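Local atomic coordinates of aminoacyl-tRNA synthetase (Cryptosporidium parvum, PDB entry 5F9Z), a protein that probably catalyses the ATP-dependent attachment of proline to its cognate tRNA, as a class II prolyl-tRNA synthetase whose active site is bound by halofuginone. Residues 294-304 against 397-408. Numbering follows the deposited sequence.
Sequences VLPPKVAPVQV and IPKLLEEFQNRL
The pyrrolidine ring of P297 sits against the helix 397-408 among L401, F404 and Q405. Its CB meets CB of L401 at 3.8 Å, while its CG reaches CB of F404 at 3.6 Å and also touches the backbone O of L401. F404 meets this ring obliquely through CG and CD1, and CG1 of V294 comes to the edge of the phenyl ring, 4.2 Å from CE1 of F404. Q405 reaches across to the turn at 296-298: CG lies anti to the backbone N (chi1 -177°) and the chain then bends at chi2 (86°), which brings the amide up to the loop. OE1 of Q405 takes a weak hydrogen bond from the backbone N of K298 (3.3 Å, 155° at the hydrogen) and packs 3.1 Å from CD of P297. NE2 of this buried amide is bound to the backbone O of L202. One turn before Q405, CD1 of L401 lies 3.6 Å from OE1 of Q303, an oxygen that accepts from the backbone N of R336. One turn beyond F404, L408 places CD1 3.7 Å from CA of P296 and CD2 against CG1 of V294; H287 of helix 278-287 touches both V294 and L408. Mostly apolar packing thus lays the proline-rich linker from the class II core along helix 393-417, where it leads into strand 304-308 of the anticodon-binding domain's mixed sheet.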
loop_
_atom_site.group_PDB
_atom_site.type_symbol
_atom_site.label_atom_id
_atom_site.label_comp_id
_atom_site.label_asym_id
_atom_site.label_seq_id
_atom_site.Cartn_x
_atom_site.Cartn_y
_atom_site.Cartn_z
ATOM N N VAL A 294 -3.885 -7.932 -11.761
ATOM C CA VAL A 294 -2.811 -7.430 -12.608
ATOM C C VAL A 294 -1.709 -6.987 -11.658
ATOM O O VAL A 294 -1.866 -5.992 -10.941
ATOM C CB VAL A 294 -3.254 -6.276 -13.515
ATOM C CG1 VAL A 294 -2.055 -5.689 -14.240
ATOM C CG2 VAL A 294 -4.297 -6.756 -14.514
ATOM N N LEU A 295 -0.614 -7.728 -11.634
ATOM C CA LEU A 295 0.401 -7.431 -10.641
ATOM C C LEU A 295 1.621 -6.790 -11.287
ATOM O O LEU A 295 2.014 -7.181 -12.392
ATOM C CB LEU A 295 0.828 -8.705 -9.904
ATOM C CG LEU A 295 -0.303 -9.451 -9.193
ATOM C CD1 LEU A 295 0.189 -10.772 -8.629
ATOM C CD2 LEU A 295 -0.902 -8.587 -8.093
ATOM N N PRO A 296 2.223 -5.800 -10.636
ATOM C CA PRO A 296 3.501 -5.273 -11.111
ATOM C C PRO A 296 4.555 -6.362 -11.105
ATOM O O PRO A 296 4.599 -7.185 -10.178
ATOM C CB PRO A 296 3.830 -4.169 -10.093
ATOM C CG PRO A 296 2.515 -3.793 -9.501
ATOM C CD PRO A 296 1.714 -5.058 -9.471
ATOM N N PRO A 297 5.410 -6.414 -12.129
ATOM C CA PRO A 297 6.447 -7.460 -12.170
ATOM C C PRO A 297 7.359 -7.476 -10.953
ATOM O O PRO A 297 7.935 -8.528 -10.649
ATOM C CB PRO A 297 7.228 -7.125 -13.448
ATOM C CG PRO A 297 6.238 -6.423 -14.309
ATOM C CD PRO A 297 5.363 -5.632 -13.376
ATOM N N LYS A 298 7.504 -6.354 -10.245
ATOM C CA LYS A 298 8.380 -6.312 -9.081
ATOM C C LYS A 298 7.794 -7.022 -7.868
ATOM O O LYS A 298 8.540 -7.328 -6.931
ATOM C CB LYS A 298 8.714 -4.862 -8.720
ATOM C CG LYS A 298 9.644 -4.184 -9.710
ATOM C CD LYS A 298 10.122 -2.843 -9.181
ATOM C CE LYS A 298 11.182 -2.236 -10.084
ATOM N NZ LYS A 298 11.671 -0.931 -9.559
ATOM N N VAL A 299 6.487 -7.297 -7.856
ATOM C CA VAL A 299 5.846 -7.977 -6.737
ATOM C C VAL A 299 5.072 -9.211 -7.166
ATOM O O VAL A 299 4.559 -9.932 -6.309
ATOM C CB VAL A 299 4.921 -7.023 -5.951
ATOM C CG1 VAL A 299 5.717 -5.885 -5.351
ATOM C CG2 VAL A 299 3.816 -6.495 -6.853
ATOM N N ALA A 300 4.966 -9.480 -8.462
ATOM C CA ALA A 300 4.249 -10.658 -8.932
ATOM C C ALA A 300 4.953 -11.927 -8.458
ATOM O O ALA A 300 6.154 -12.091 -8.722
ATOM C CB ALA A 300 4.138 -10.653 -10.456
ATOM N N PRO A 301 4.261 -12.834 -7.756
ATOM C CA PRO A 301 4.932 -14.068 -7.304
ATOM C C PRO A 301 5.528 -14.874 -8.443
ATOM O O PRO A 301 6.623 -15.433 -8.302
ATOM C CB PRO A 301 3.807 -14.832 -6.588
ATOM C CG PRO A 301 2.834 -13.771 -6.180
ATOM C CD PRO A 301 2.877 -12.739 -7.265
ATOM N N VAL A 302 4.836 -14.944 -9.575
ATOM C CA VAL A 302 5.350 -15.578 -10.782
ATOM C C VAL A 302 5.266 -14.557 -11.906
ATOM O O VAL A 302 4.168 -14.121 -12.273
ATOM C CB VAL A 302 4.576 -16.855 -11.143
ATOM C CG1 VAL A 302 5.054 -17.401 -12.477
ATOM C CG2 VAL A 302 4.740 -17.900 -10.049
ATOM N N GLN A 303 6.422 -14.166 -12.443
ATOM C CA GLN A 303 6.443 -13.175 -13.513
ATOM C C GLN A 303 6.146 -13.805 -14.868
ATOM O O GLN A 303 5.473 -13.194 -15.705
ATOM C CB GLN A 303 7.795 -12.462 -13.540
ATOM C CG GLN A 303 8.081 -11.640 -12.297
ATOM C CD GLN A 303 9.509 -11.134 -12.254
ATOM O OE1 GLN A 303 10.435 -11.822 -12.682
ATOM N NE2 GLN A 303 9.693 -9.924 -11.739
ATOM N N VAL A 304 6.636 -15.021 -15.101
ATOM C CA VAL A 304 6.434 -15.726 -16.360
ATOM C C VAL A 304 5.968 -17.140 -16.052
ATOM O O VAL A 304 6.606 -17.852 -15.270
ATOM C CB VAL A 304 7.715 -15.762 -17.214
ATOM C CG1 VAL A 304 7.485 -16.582 -18.473
ATOM C CG2 VAL A 304 8.168 -14.351 -17.565
ATOM N N ILE A 397 13.005 -10.310 -22.211
ATOM C CA ILE A 397 12.060 -10.547 -21.120
ATOM C C ILE A 397 12.280 -9.559 -19.975
ATOM O O ILE A 397 11.295 -9.010 -19.462
ATOM C CB ILE A 397 12.130 -12.003 -20.630
ATOM C CG1 ILE A 397 11.756 -12.954 -21.767
ATOM C CG2 ILE A 397 11.206 -12.213 -19.439
ATOM C CD1 ILE A 397 10.467 -12.581 -22.467
ATOM N N PRO A 398 13.516 -9.297 -19.527
ATOM C CA PRO A 398 13.693 -8.216 -18.544
ATOM C C PRO A 398 13.207 -6.867 -19.045
ATOM O O PRO A 398 12.720 -6.058 -18.245
ATOM C CB PRO A 398 15.207 -8.216 -18.291
ATOM C CG PRO A 398 15.624 -9.606 -18.574
ATOM C CD PRO A 398 14.776 -10.038 -19.735
ATOM N N LYS A 399 13.314 -6.604 -20.351
ATOM C CA LYS A 399 12.794 -5.355 -20.898
ATOM C C LYS A 399 11.270 -5.333 -20.875
ATOM O O LYS A 399 10.665 -4.297 -20.573
ATOM C CB LYS A 399 13.309 -5.143 -22.321
ATOM C CG LYS A 399 14.787 -4.809 -22.412
ATOM C CD LYS A 399 15.187 -4.451 -23.836
ATOM C CE LYS A 399 14.936 -5.606 -24.791
ATOM N NZ LYS A 399 15.354 -5.278 -26.182
ATOM N N LEU A 400 10.633 -6.463 -21.193
ATOM C CA LEU A 400 9.174 -6.511 -21.200
ATOM C C LEU A 400 8.607 -6.306 -19.801
ATOM O O LEU A 400 7.632 -5.566 -19.622
ATOM C CB LEU A 400 8.689 -7.837 -21.785
ATOM C CG LEU A 400 8.765 -7.969 -23.307
ATOM C CD1 LEU A 400 8.239 -9.324 -23.755
ATOM C CD2 LEU A 400 7.995 -6.842 -23.978
ATOM N N LEU A 401 9.202 -6.954 -18.796
ATOM C CA LEU A 401 8.768 -6.731 -17.421
ATOM C C LEU A 401 9.039 -5.296 -16.990
ATOM O O LEU A 401 8.240 -4.695 -16.261
ATOM C CB LEU A 401 9.463 -7.721 -16.486
ATOM C CG LEU A 401 9.179 -9.201 -16.759
ATOM C CD1 LEU A 401 9.944 -10.087 -15.788
ATOM C CD2 LEU A 401 7.687 -9.482 -16.686
ATOM N N GLU A 402 10.165 -4.731 -17.432
ATOM C CA GLU A 402 10.441 -3.319 -17.186
ATOM C C GLU A 402 9.384 -2.438 -17.841
ATOM O O GLU A 402 8.863 -1.502 -17.222
ATOM C CB GLU A 402 11.836 -2.970 -17.706
ATOM C CG GLU A 402 12.228 -1.512 -17.544
ATOM C CD GLU A 402 12.984 -1.250 -16.259
ATOM O OE1 GLU A 402 13.164 -2.201 -15.469
ATOM O OE2 GLU A 402 13.405 -0.093 -16.043
ATOM N N GLU A 403 9.054 -2.727 -19.103
ATOM C CA GLU A 403 8.005 -1.980 -19.789
ATOM C C GLU A 403 6.650 -2.210 -19.133
ATOM O O GLU A 403 5.829 -1.290 -19.046
ATOM C CB GLU A 403 7.963 -2.380 -21.264
ATOM C CG GLU A 403 6.977 -1.583 -22.099
ATOM C CD GLU A 403 6.742 -2.197 -23.465
ATOM O OE1 GLU A 403 5.742 -1.831 -24.117
ATOM O OE2 GLU A 403 7.553 -3.051 -23.884
ATOM N N PHE A 404 6.398 -3.439 -18.674
ATOM C CA PHE A 404 5.167 -3.738 -17.948
ATOM C C PHE A 404 5.034 -2.851 -16.715
ATOM O O PHE A 404 3.982 -2.245 -16.479
ATOM C CB PHE A 404 5.154 -5.217 -17.556
ATOM C CG PHE A 404 3.783 -5.775 -17.274
ATOM C CD1 PHE A 404 3.033 -5.320 -16.201
ATOM C CD2 PHE A 404 3.261 -6.786 -18.065
ATOM C CE1 PHE A 404 1.780 -5.844 -15.941
ATOM C CE2 PHE A 404 2.011 -7.315 -17.806
ATOM C CZ PHE A 404 1.270 -6.842 -16.743
ATOM N N GLN A 405 6.103 -2.764 -15.918
ATOM C CA GLN A 405 6.076 -1.960 -14.700
ATOM C C GLN A 405 5.805 -0.494 -15.012
ATOM O O GLN A 405 4.977 0.151 -14.359
ATOM C CB GLN A 405 7.400 -2.116 -13.950
ATOM C CG GLN A 405 7.464 -1.387 -12.619
ATOM C CD GLN A 405 6.901 -2.209 -11.475
ATOM O OE1 GLN A 405 6.721 -3.419 -11.597
ATOM N NE2 GLN A 405 6.623 -1.552 -10.354
ATOM N N ASN A 406 6.499 0.052 -16.014
ATOM C CA ASN A 406 6.312 1.456 -16.365
ATOM C C ASN A 406 4.906 1.717 -16.892
ATOM O O ASN A 406 4.315 2.766 -16.609
ATOM C CB ASN A 406 7.362 1.880 -17.393
ATOM C CG ASN A 406 7.106 3.266 -17.954
ATOM O OD1 ASN A 406 7.428 4.273 -17.324
ATOM N ND2 ASN A 406 6.525 3.322 -19.147
ATOM N N ARG A 407 4.350 0.771 -17.653
ATOM C CA ARG A 407 3.022 0.966 -18.226
ATOM C C ARG A 407 1.945 0.989 -17.147
ATOM O O ARG A 407 0.995 1.776 -17.232
ATOM C CB ARG A 407 2.732 -0.128 -19.256
ATOM C CG ARG A 407 1.338 -0.063 -19.859
ATOM C CD ARG A 407 1.148 -1.098 -20.959
ATOM N NE ARG A 407 1.379 -2.462 -20.491
ATOM C CZ ARG A 407 2.476 -3.167 -20.749
ATOM N NH1 ARG A 407 3.451 -2.638 -21.476
ATOM N NH2 ARG A 407 2.598 -4.402 -20.280
ATOM N N LEU A 408 2.074 0.137 -16.129
ATOM C CA LEU A 408 1.103 0.134 -15.039
ATOM C C LEU A 408 1.118 1.459 -14.287
ATOM O O LEU A 408 0.063 2.036 -13.999
ATOM C CB LEU A 408 1.383 -1.025 -14.081
ATOM C CG LEU A 408 1.065 -2.442 -14.557
ATOM C CD1 LEU A 408 1.261 -3.424 -13.415
ATOM C CD2 LEU A 408 -0.350 -2.523 -15.103
#